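Local coordinates for protein synthesis inhibitor I (Hordeum vulgare, PDB 4FB9) that is a single-chain ribosome-inactivating protein from barley, a plant inhibitor of protein synthesis that has the mixed alpha/beta fold of its family, at residues M6-D11 against N58-R63; P53-N58 against A81-N86; S94-W99 against G148-D153. The protein carries 3 engineered substitutions. One frame throughout, in Å; residues are numbered along the deposited sequence.

Contact 1 (M6-D11 against N58-R63)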
loop_
_atom_site.group_PDB
_atom_site.type_symbol
_atom_site.label_atom_id
_atom_site.label_comp_id
_atom_site.label_asym_id
_atom_site.label_seq_id
_atom_site.Cartn_x
_atom_site.Cartn_y
_atom_site.Cartn_z
HETATM N N MSE A 6 -4.558 -20.457 -6.845
HETATM C CA MSE A 6 -3.945 -19.283 -7.462
HETATM C C MSE A 6 -4.902 -18.114 -7.346
HETATM O O MSE A 6 -6.107 -18.303 -7.195
HETATM C CB MSE A 6 -3.636 -19.534 -8.935
HETATM C CG MSE A 6 -2.818 -20.784 -9.185
HETATM SE SE MSE A 6 -2.242 -20.865 -11.035
HETATM C CE MSE A 6 -0.718 -19.667 -10.907
ATOM N N ALA A 7 -4.367 -16.899 -7.420
ATOM C CA ALA A 7 -5.204 -15.708 -7.384
ATOM C C ALA A 7 -6.135 -15.648 -8.593
ATOM O O ALA A 7 -5.849 -16.226 -9.645
ATOM C CB ALA A 7 -4.340 -14.460 -7.321
ATOM N N LYS A 8 -7.246 -14.934 -8.435
ATOM C CA LYS A 8 -8.224 -14.766 -9.504
ATOM C C LYS A 8 -8.400 -13.276 -9.778
ATOM O O LYS A 8 -8.247 -12.469 -8.863
ATOM C CB LYS A 8 -9.579 -15.365 -9.087
ATOM C CG LYS A 8 -9.534 -16.820 -8.594
ATOM C CD LYS A 8 -10.925 -17.277 -8.137
ATOM C CE LYS A 8 -10.894 -18.672 -7.504
ATOM N NZ LYS A 8 -10.451 -19.739 -8.451
ATOM N N ASN A 9 -8.705 -12.924 -11.025
ATOM C CA ASN A 9 -9.006 -11.539 -11.415
ATOM C C ASN A 9 -7.819 -10.571 -11.319
ATOM O O ASN A 9 -8.019 -9.358 -11.263
ATOM C CB ASN A 9 -10.187 -10.971 -10.600
ATOM C CG ASN A 9 -11.427 -11.838 -10.665
ATOM O OD1 ASN A 9 -11.845 -12.274 -11.743
ATOM N ND2 ASN A 9 -12.035 -12.087 -9.507
ATOM N N VAL A 10 -6.594 -11.095 -11.301
ATOM C CA VAL A 10 -5.403 -10.242 -11.219
ATOM C C VAL A 10 -5.361 -9.212 -12.349
ATOM O O VAL A 10 -5.004 -8.050 -12.133
ATOM C CB VAL A 10 -4.112 -11.080 -11.213
ATOM C CG1 VAL A 10 -2.883 -10.180 -11.280
ATOM C CG2 VAL A 10 -4.055 -11.944 -9.969
ATOM N N ASP A 11 -5.743 -9.626 -13.553
ATOM C CA ASP A 11 -5.778 -8.696 -14.677
ATOM C C ASP A 11 -7.205 -8.211 -14.968
ATOM O O ASP A 11 -7.515 -7.784 -16.077
ATOM C CB ASP A 11 -5.118 -9.305 -15.922
ATOM C CG ASP A 11 -4.572 -8.247 -16.883
ATOM O OD1 ASP A 11 -4.322 -7.093 -16.457
ATOM O OD2 ASP A 11 -4.386 -8.576 -18.077
ATOM N N ASN A 58 -12.271 -18.197 2.767
ATOM C CA ASN A 58 -12.246 -19.426 1.951
ATOM C C ASN A 58 -12.371 -19.292 0.424
ATOM O O ASN A 58 -13.014 -20.117 -0.234
ATOM C CB ASN A 58 -13.200 -20.502 2.507
ATOM C CG ASN A 58 -14.659 -20.094 2.436
ATOM O OD1 ASN A 58 -15.326 -20.294 1.417
ATOM N ND2 ASN A 58 -15.170 -19.532 3.526
ATOM N N VAL A 59 -11.746 -18.253 -0.122
ATOM C CA VAL A 59 -11.469 -18.158 -1.555
ATOM C C VAL A 59 -10.060 -17.576 -1.671
ATOM O O VAL A 59 -9.588 -16.936 -0.732
ATOM C CB VAL A 59 -12.494 -17.272 -2.322
ATOM C CG1 VAL A 59 -13.883 -17.919 -2.354
ATOM C CG2 VAL A 59 -12.556 -15.856 -1.740
ATOM N N PRO A 60 -9.371 -17.814 -2.807
ATOM C CA PRO A 60 -8.055 -17.195 -3.027
ATOM C C PRO A 60 -8.223 -15.682 -3.182
ATOM O O PRO A 60 -9.362 -15.239 -3.280
ATOM C CB PRO A 60 -7.605 -17.796 -4.364
ATOM C CG PRO A 60 -8.479 -18.997 -4.586
ATOM C CD PRO A 60 -9.781 -18.651 -3.947
ATOM N N PRO A 61 -7.119 -14.905 -3.206
ATOM C CA PRO A 61 -7.309 -13.464 -3.418
ATOM C C PRO A 61 -7.936 -13.187 -4.774
ATOM O O PRO A 61 -7.321 -13.483 -5.800
ATOM C CB PRO A 61 -5.875 -12.910 -3.397
ATOM C CG PRO A 61 -5.078 -13.929 -2.635
ATOM C CD PRO A 61 -5.700 -15.249 -2.997
ATOM N N SER A 62 -9.130 -12.596 -4.769
ATOM C CA SER A 62 -9.916 -12.388 -5.982
ATOM C C SER A 62 -10.235 -10.919 -6.259
ATOM O O SER A 62 -10.900 -10.608 -7.253
ATOM C CB SER A 62 -11.240 -13.156 -5.888
ATOM O OG SER A 62 -11.017 -14.528 -5.627
ATOM N N ARG A 63 -9.781 -10.028 -5.374
ATOM C CA ARG A 63 -10.034 -8.593 -5.515
ATOM C C ARG A 63 -8.723 -7.832 -5.660
ATOM O O ARG A 63 -7.890 -7.837 -4.751
ATOM C CB ARG A 63 -10.825 -8.065 -4.317
ATOM C CG ARG A 63 -12.215 -8.697 -4.183
ATOM C CD ARG A 63 -12.995 -8.128 -3.006
ATOM N NE ARG A 63 -13.255 -6.705 -3.204
ATOM C CZ ARG A 63 -12.613 -5.730 -2.565
ATOM N NH1 ARG A 63 -11.693 -6.020 -1.655
ATOM N NH2 ARG A 63 -12.901 -4.464 -2.835
#
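Lys-8 lays its aliphatic chain against Ser-62 and Pro-60, and these three residues bury the largest areas in the contact between two irregular loops. With CG anti to the carbonyl carbon (chi1 -53°), the lysine runs extended past the serine hydroxyl, its CD 3.7 Å from Ser-62 OG. The extended chain carries CE obliquely across the CG-CD edge of the Pro-60 ring, 3.7 Å from Pro-60 CD; the bend at the last torsion then turns only the amino group. The lysine thus contributes methylenes to the contact. The CB side of the ring meets the backbone of Met-6, a selenomethionine in the crystal, and Pro-60 CB comes within 3.2 Å of Met-6 O.

The Ser-62 hydroxyl is tied back to its own loop, donating to Pro-60 O over 3.0 Å from well above the carbonyl plane. This bond spans Pro-61 and probably steadies the loop whose carbonyls face the N-terminal segment. Two nearly straight bonds use them. Lys-8 N donates to Pro-61 O at 3.0 Å. One residue on, Asn-9 ND2 reaches Ser-62 O at 2.9 Å, lying in the carbonyl plane on a lone pair, while that oxygen sits almost in the plane of the asparagine amide. Between the two, Ser-62 CA directs a C-H toward Lys-8 O, 3.3 Å away, so that three successive contacts follow the two loops.

The contact lies at the surface, just ahead of strands 16-20 and 64-70. Pro-61 O also accepts from Trp-64 NE1, and Trp-64, in strand 64-70, packs its side chain against Ala-7 and Val-10. Val-10 O receives His-66 NE2 of the same strand, while Ala-7 is joined to Leu-106 by backbone hydrogen bonding.

Contact 2 (P53-N58 against A81-N86)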
loop_
_atom_site.group_PDB
_atom_site.type_symbol
_atom_site.label_atom_id
_atom_site.label_comp_id
_atom_site.label_asym_id
_atom_site.label_seq_id
_atom_site.Cartn_x
_atom_site.Cartn_y
_atom_site.Cartn_z
ATOM N N PRO A 53 -12.613 -3.251 3.154
ATOM C CA PRO A 53 -13.488 -4.382 3.469
ATOM C C PRO A 53 -12.632 -5.536 3.987
ATOM O O PRO A 53 -11.417 -5.573 3.742
ATOM C CB PRO A 53 -14.104 -4.736 2.110
ATOM C CG PRO A 53 -13.092 -4.279 1.100
ATOM C CD PRO A 53 -12.422 -3.062 1.704
ATOM N N PRO A 54 -13.252 -6.475 4.713
ATOM C CA PRO A 54 -12.513 -7.662 5.156
ATOM C C PRO A 54 -12.000 -8.469 3.982
ATOM O O PRO A 54 -12.528 -8.358 2.874
ATOM C CB PRO A 54 -13.587 -8.496 5.868
ATOM C CG PRO A 54 -14.608 -7.513 6.295
ATOM C CD PRO A 54 -14.634 -6.449 5.219
ATOM N N VAL A 55 -10.980 -9.289 4.227
ATOM C CA VAL A 55 -10.555 -10.284 3.250
ATOM C C VAL A 55 -11.651 -11.347 3.119
ATOM O O VAL A 55 -12.134 -11.852 4.134
ATOM C CB VAL A 55 -9.259 -10.989 3.705
ATOM C CG1 VAL A 55 -8.894 -12.102 2.735
ATOM C CG2 VAL A 55 -8.109 -9.980 3.829
ATOM N N GLU A 56 -12.041 -11.678 1.887
ATOM C CA GLU A 56 -13.064 -12.708 1.638
ATOM C C GLU A 56 -12.583 -14.064 2.139
ATOM O O GLU A 56 -11.512 -14.522 1.754
ATOM C CB GLU A 56 -13.418 -12.793 0.147
ATOM C CG GLU A 56 -14.165 -11.574 -0.402
ATOM C CD GLU A 56 -14.312 -11.561 -1.924
ATOM O OE1 GLU A 56 -13.400 -12.041 -2.631
ATOM O OE2 GLU A 56 -15.351 -11.050 -2.414
ATOM N N PRO A 57 -13.373 -14.711 3.015
ATOM C CA PRO A 57 -12.972 -16.010 3.576
ATOM C C PRO A 57 -13.133 -17.194 2.607
ATOM O O PRO A 57 -14.018 -17.185 1.750
ATOM C CB PRO A 57 -13.906 -16.170 4.784
ATOM C CG PRO A 57 -15.131 -15.374 4.419
ATOM C CD PRO A 57 -14.611 -14.195 3.633
ATOM N N ASN A 58 -12.271 -18.197 2.767
ATOM C CA ASN A 58 -12.246 -19.426 1.951
ATOM C C ASN A 58 -12.371 -19.292 0.424
ATOM O O ASN A 58 -13.014 -20.117 -0.234
ATOM C CB ASN A 58 -13.200 -20.502 2.507
ATOM C CG ASN A 58 -14.659 -20.094 2.436
ATOM O OD1 ASN A 58 -15.326 -20.294 1.417
ATOM N ND2 ASN A 58 -15.170 -19.532 3.526
ATOM N N ALA A 81 0.196 -4.828 -9.737
ATOM C CA ALA A 81 -0.967 -5.604 -9.313
ATOM C C ALA A 81 -1.002 -5.700 -7.792
ATOM O O ALA A 81 -0.134 -6.318 -7.181
ATOM C CB ALA A 81 -0.930 -6.989 -9.932
ATOM N N ILE A 82 -2.007 -5.077 -7.184
ATOM C CA ILE A 82 -2.058 -4.913 -5.734
ATOM C C ILE A 82 -3.408 -5.427 -5.220
ATOM O O ILE A 82 -4.462 -5.158 -5.823
ATOM C CB ILE A 82 -1.869 -3.418 -5.349
ATOM C CG1 ILE A 82 -0.559 -2.860 -5.927
ATOM C CG2 ILE A 82 -1.889 -3.231 -3.845
ATOM C CD1 ILE A 82 -0.379 -1.336 -5.701
ATOM N N ARG A 83 -3.387 -6.157 -4.108
ATOM C CA ARG A 83 -4.620 -6.704 -3.537
ATOM C C ARG A 83 -5.498 -5.576 -3.008
ATOM O O ARG A 83 -5.003 -4.671 -2.336
ATOM C CB ARG A 83 -4.296 -7.688 -2.412
ATOM C CG ARG A 83 -3.643 -8.978 -2.916
ATOM C CD ARG A 83 -3.368 -9.951 -1.775
ATOM N NE ARG A 83 -4.585 -10.280 -1.035
ATOM C CZ ARG A 83 -4.687 -11.290 -0.177
ATOM N NH1 ARG A 83 -3.645 -12.079 0.037
ATOM N NH2 ARG A 83 -5.836 -11.518 0.454
ATOM N N ALA A 84 -6.794 -5.621 -3.322
ATOM C CA ALA A 84 -7.726 -4.582 -2.877
ATOM C C ALA A 84 -8.296 -4.857 -1.484
ATOM O O ALA A 84 -9.151 -4.115 -1.001
ATOM C CB ALA A 84 -8.852 -4.400 -3.893
ATOM N N ASP A 85 -7.853 -5.945 -0.852
ATOM C CA ASP A 85 -8.273 -6.243 0.520
ATOM C C ASP A 85 -7.216 -5.879 1.570
ATOM O O ASP A 85 -7.557 -5.477 2.685
ATOM C CB ASP A 85 -8.743 -7.705 0.678
ATOM C CG ASP A 85 -7.769 -8.726 0.091
ATOM O OD1 ASP A 85 -6.605 -8.380 -0.215
ATOM O OD2 ASP A 85 -8.177 -9.905 -0.050
ATOM N N ASN A 86 -5.939 -5.967 1.212
ATOM C CA ASN A 86 -4.879 -5.652 2.176
ATOM C C ASN A 86 -3.739 -4.798 1.612
ATOM O O ASN A 86 -2.761 -4.536 2.309
ATOM C CB ASN A 86 -4.327 -6.934 2.838
ATOM C CG ASN A 86 -3.680 -7.895 1.839
ATOM O OD1 ASN A 86 -3.412 -7.540 0.691
ATOM N ND2 ASN A 86 -3.438 -9.133 2.280
HETATM O O HOH W 1 -9.027 -5.613 5.145
HETATM O O HOH W 2 -10.638 -10.423 -0.448
#
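Val-55 sets both methyl groups against the carboxylate end of Asp-85. Its CG1, anti to the backbone N (chi1 175°), approaches Asp-85 OD2 at 3.6 Å and also meets the guanidinium of Arg-83 at the edge, in its plane, 3.9 Å from Arg-83 NH2. CG2 lies along the aspartate, 3.9 Å from Asp-85 CB and as near to Asp-85 OD2. The valine thus lies beside an ion pair formed wholly within 81-86, crossing both partners at a slant. Arg-83 grips Asp-85 side-on: NH2 donates to OD2 at 2.9 Å, almost straight and in the guanidinium plane, whereas the bond from NE to OD1 is more bent and tilted. Asn-86 ND2 lies 3.5 Å above the centre of one guanidinium face, so the amide covers that side of the group.

Waters make the polar links between the segments. One donates to both Pro-53 O and Asp-85 O; another accepts from Glu-56 N and donates to Asp-85 OD2. Such chemistry implies that the aspartate, largely buried, has its charge balanced by Arg-83 and probably stays ionised, while the proline-rich loop adds apolar cover and meets the turn after the strand through water bridges.

Contact 3 (S94-W99 against G148-D153)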
loop_
_atom_site.group_PDB
_atom_site.type_symbol
_atom_site.label_atom_id
_atom_site.label_comp_id
_atom_site.label_asym_id
_atom_site.label_seq_id
_atom_site.Cartn_x
_atom_site.Cartn_y
_atom_site.Cartn_z
ATOM N N SER A 94 5.977 -5.608 -16.988
ATOM C CA SER A 94 7.018 -4.867 -17.686
ATOM C C SER A 94 6.559 -4.432 -19.084
ATOM O O SER A 94 5.451 -4.765 -19.518
ATOM C CB SER A 94 8.306 -5.685 -17.748
ATOM O OG SER A 94 8.068 -6.984 -18.251
ATOM N N SER A 95 7.403 -3.670 -19.775
ATOM C CA SER A 95 7.021 -3.072 -21.053
ATOM C C SER A 95 6.772 -4.116 -22.141
ATOM O O SER A 95 6.003 -3.869 -23.074
ATOM C CB SER A 95 8.061 -2.051 -21.518
ATOM O OG SER A 95 9.354 -2.621 -21.595
ATOM N N ASP A 96 7.415 -5.276 -22.019
ATOM C CA ASP A 96 7.221 -6.348 -22.996
ATOM C C ASP A 96 5.959 -7.179 -22.730
ATOM O O ASP A 96 5.701 -8.159 -23.430
ATOM C CB ASP A 96 8.464 -7.249 -23.069
ATOM C CG ASP A 96 8.686 -8.071 -21.800
ATOM O OD1 ASP A 96 8.045 -7.802 -20.761
ATOM O OD2 ASP A 96 9.535 -8.987 -21.845
ATOM N N GLY A 97 5.178 -6.793 -21.721
ATOM C CA GLY A 97 3.932 -7.481 -21.407
ATOM C C GLY A 97 4.047 -8.597 -20.378
ATOM O O GLY A 97 3.043 -9.183 -19.967
ATOM N N THR A 98 5.272 -8.895 -19.958
ATOM C CA THR A 98 5.506 -9.957 -18.978
ATOM C C THR A 98 4.950 -9.591 -17.610
ATOM O O THR A 98 5.261 -8.522 -17.075
ATOM C CB THR A 98 7.007 -10.252 -18.801
ATOM O OG1 THR A 98 7.587 -10.574 -20.073
ATOM C CG2 THR A 98 7.204 -11.422 -17.843
ATOM N N TRP A 99 4.140 -10.479 -17.037
ATOM C CA TRP A 99 3.746 -10.341 -15.641
ATOM C C TRP A 99 4.760 -11.036 -14.743
ATOM O O TRP A 99 5.048 -12.232 -14.908
ATOM C CB TRP A 99 2.342 -10.906 -15.404
ATOM C CG TRP A 99 1.247 -9.932 -15.726
ATOM C CD1 TRP A 99 0.463 -9.913 -16.848
ATOM C CD2 TRP A 99 0.824 -8.824 -14.921
ATOM N NE1 TRP A 99 -0.427 -8.864 -16.785
ATOM C CE2 TRP A 99 -0.226 -8.182 -15.611
ATOM C CE3 TRP A 99 1.226 -8.317 -13.681
ATOM C CZ2 TRP A 99 -0.873 -7.056 -15.103
ATOM C CZ3 TRP A 99 0.586 -7.203 -13.178
ATOM C CH2 TRP A 99 -0.461 -6.586 -13.887
ATOM N N GLY A 148 11.595 -2.012 -17.508
ATOM C CA GLY A 148 12.550 -2.448 -18.518
ATOM C C GLY A 148 12.942 -3.914 -18.440
ATOM O O GLY A 148 13.724 -4.408 -19.257
ATOM N N ARG A 149 12.398 -4.617 -17.456
ATOM C CA ARG A 149 12.689 -6.040 -17.292
ATOM C C ARG A 149 12.139 -6.866 -18.468
ATOM O O ARG A 149 10.997 -6.689 -18.892
ATOM C CB ARG A 149 12.102 -6.528 -15.961
ATOM C CG ARG A 149 12.791 -7.753 -15.374
ATOM C CD ARG A 149 12.231 -8.111 -13.997
ATOM N NE ARG A 149 12.747 -9.403 -13.560
ATOM C CZ ARG A 149 13.859 -9.558 -12.850
ATOM N NH1 ARG A 149 14.559 -8.492 -12.477
ATOM N NH2 ARG A 149 14.261 -10.776 -12.506
ATOM N N THR A 150 12.953 -7.763 -19.019
ATOM C CA THR A 150 12.440 -8.675 -20.041
ATOM C C THR A 150 12.586 -10.127 -19.607
ATOM O O THR A 150 13.508 -10.469 -18.867
ATOM C CB THR A 150 13.123 -8.484 -21.407
ATOM O OG1 THR A 150 14.316 -9.271 -21.456
ATOM C CG2 THR A 150 13.460 -7.016 -21.652
ATOM N N LYS A 151 11.665 -10.971 -20.074
ATOM C CA LYS A 151 11.669 -12.393 -19.761
ATOM C C LYS A 151 13.019 -13.035 -20.064
ATOM O O LYS A 151 13.495 -13.890 -19.318
ATOM C CB LYS A 151 10.592 -13.106 -20.577
ATOM C CG LYS A 151 9.435 -13.656 -19.768
ATOM C CD LYS A 151 8.706 -14.723 -20.559
ATOM C CE LYS A 151 7.322 -14.991 -19.985
ATOM N NZ LYS A 151 6.653 -16.147 -20.658
ATOM N N ALA A 152 13.641 -12.602 -21.155
ATOM C CA ALA A 152 14.837 -13.268 -21.664
ATOM C C ALA A 152 16.153 -12.739 -21.105
ATOM O O ALA A 152 17.214 -13.240 -21.475
ATOM C CB ALA A 152 14.858 -13.226 -23.190
ATOM N N ASP A 153 16.094 -11.729 -20.240
ATOM C CA ASP A 153 17.297 -11.242 -19.571
ATOM C C ASP A 153 17.947 -12.387 -18.811
ATOM O O ASP A 153 17.251 -13.233 -18.238
ATOM C CB ASP A 153 16.958 -10.134 -18.567
ATOM C CG ASP A 153 16.899 -8.753 -19.198
ATOM O OD1 ASP A 153 17.953 -8.256 -19.657
ATOM O OD2 ASP A 153 15.800 -8.152 -19.204
HETATM O O HOH W 3 10.320 -5.035 -21.018
#
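The carboxylate of Asp-96 is the flat group that faces the 148-153 loop, and its two oxygens have different tasks. OD1 is approached from opposite faces of the carboxylate plane: Ser-94 OG donates from one at 2.6 Å, on the syn side, and Thr-98 N comes from above the other at 3.1 Å. The second bond makes an Asx turn that overlaps the end of the type I turn from Ser-94 to Gly-97. OD2 points across the contact, where it lies against Thr-150 CA and accepts a long, weak hydrogen bond from Lys-151 N at 3.4 Å. Asp-96 is brought to this place by a chi1 of 68°, which sets its CG between the backbone N and the carbonyl carbon.

Farther along, the aliphatic part of Lys-151 slants across Thr-98: its CG is 3.6 Å from Thr-98 OG1 and almost as near to Thr-98 CG2, after which the extended chain leads away. At the other end, Ser-94 approaches Arg-149 O, which a water bridges to Ser-95 OG; the hydroxyl of Ser-95 is also bonded to His-147 O, and that of Ser-94 to Trp-100 NE1. The Arg-149 guanidinium turns elsewhere, to Gln-160 and to a cation-pi contact with Trp-100.

On the facing loop Asp-153 does a similar job. Its OD2 accepts Thr-150 N at 2.9 Å, nearly along the C-O bond, and Thr-150 OG1 from high above the carboxylate plane, bracing the type I turn from Thr-150 to Asp-153.

Each loop is thus shaped by an aspartate serving its own turn, and the direct polar bond between them is weak. The chemistry is consistent with two turns, each held mainly by its own internal bonds, that meet through a water and one weak bond to Asp-96 OD2.

In the fold
Contact 2 is the buried one, its centre about 12 Å from the centre of the chain, whereas contact 1 lies at the surface and contact 3, partly buried, is farthest out. Contacts 1 and 2 are neighbours, their centres about 9 Å apart: both use the loop between strands 49-50 and 64-70, share Asn-58, and meet where Arg-63 O probably bonds to Ala-84 N. Contact 3 joins a different pair of loops, one between sheet strands and one between helices, but Trp-99 reaches back to Asp-11 and Ala-81. Direct backbone and amide bonds bind contact 1, an internally paired charge beside a valine marks contact 2, and carboxylate-braced turns meet in contact 3.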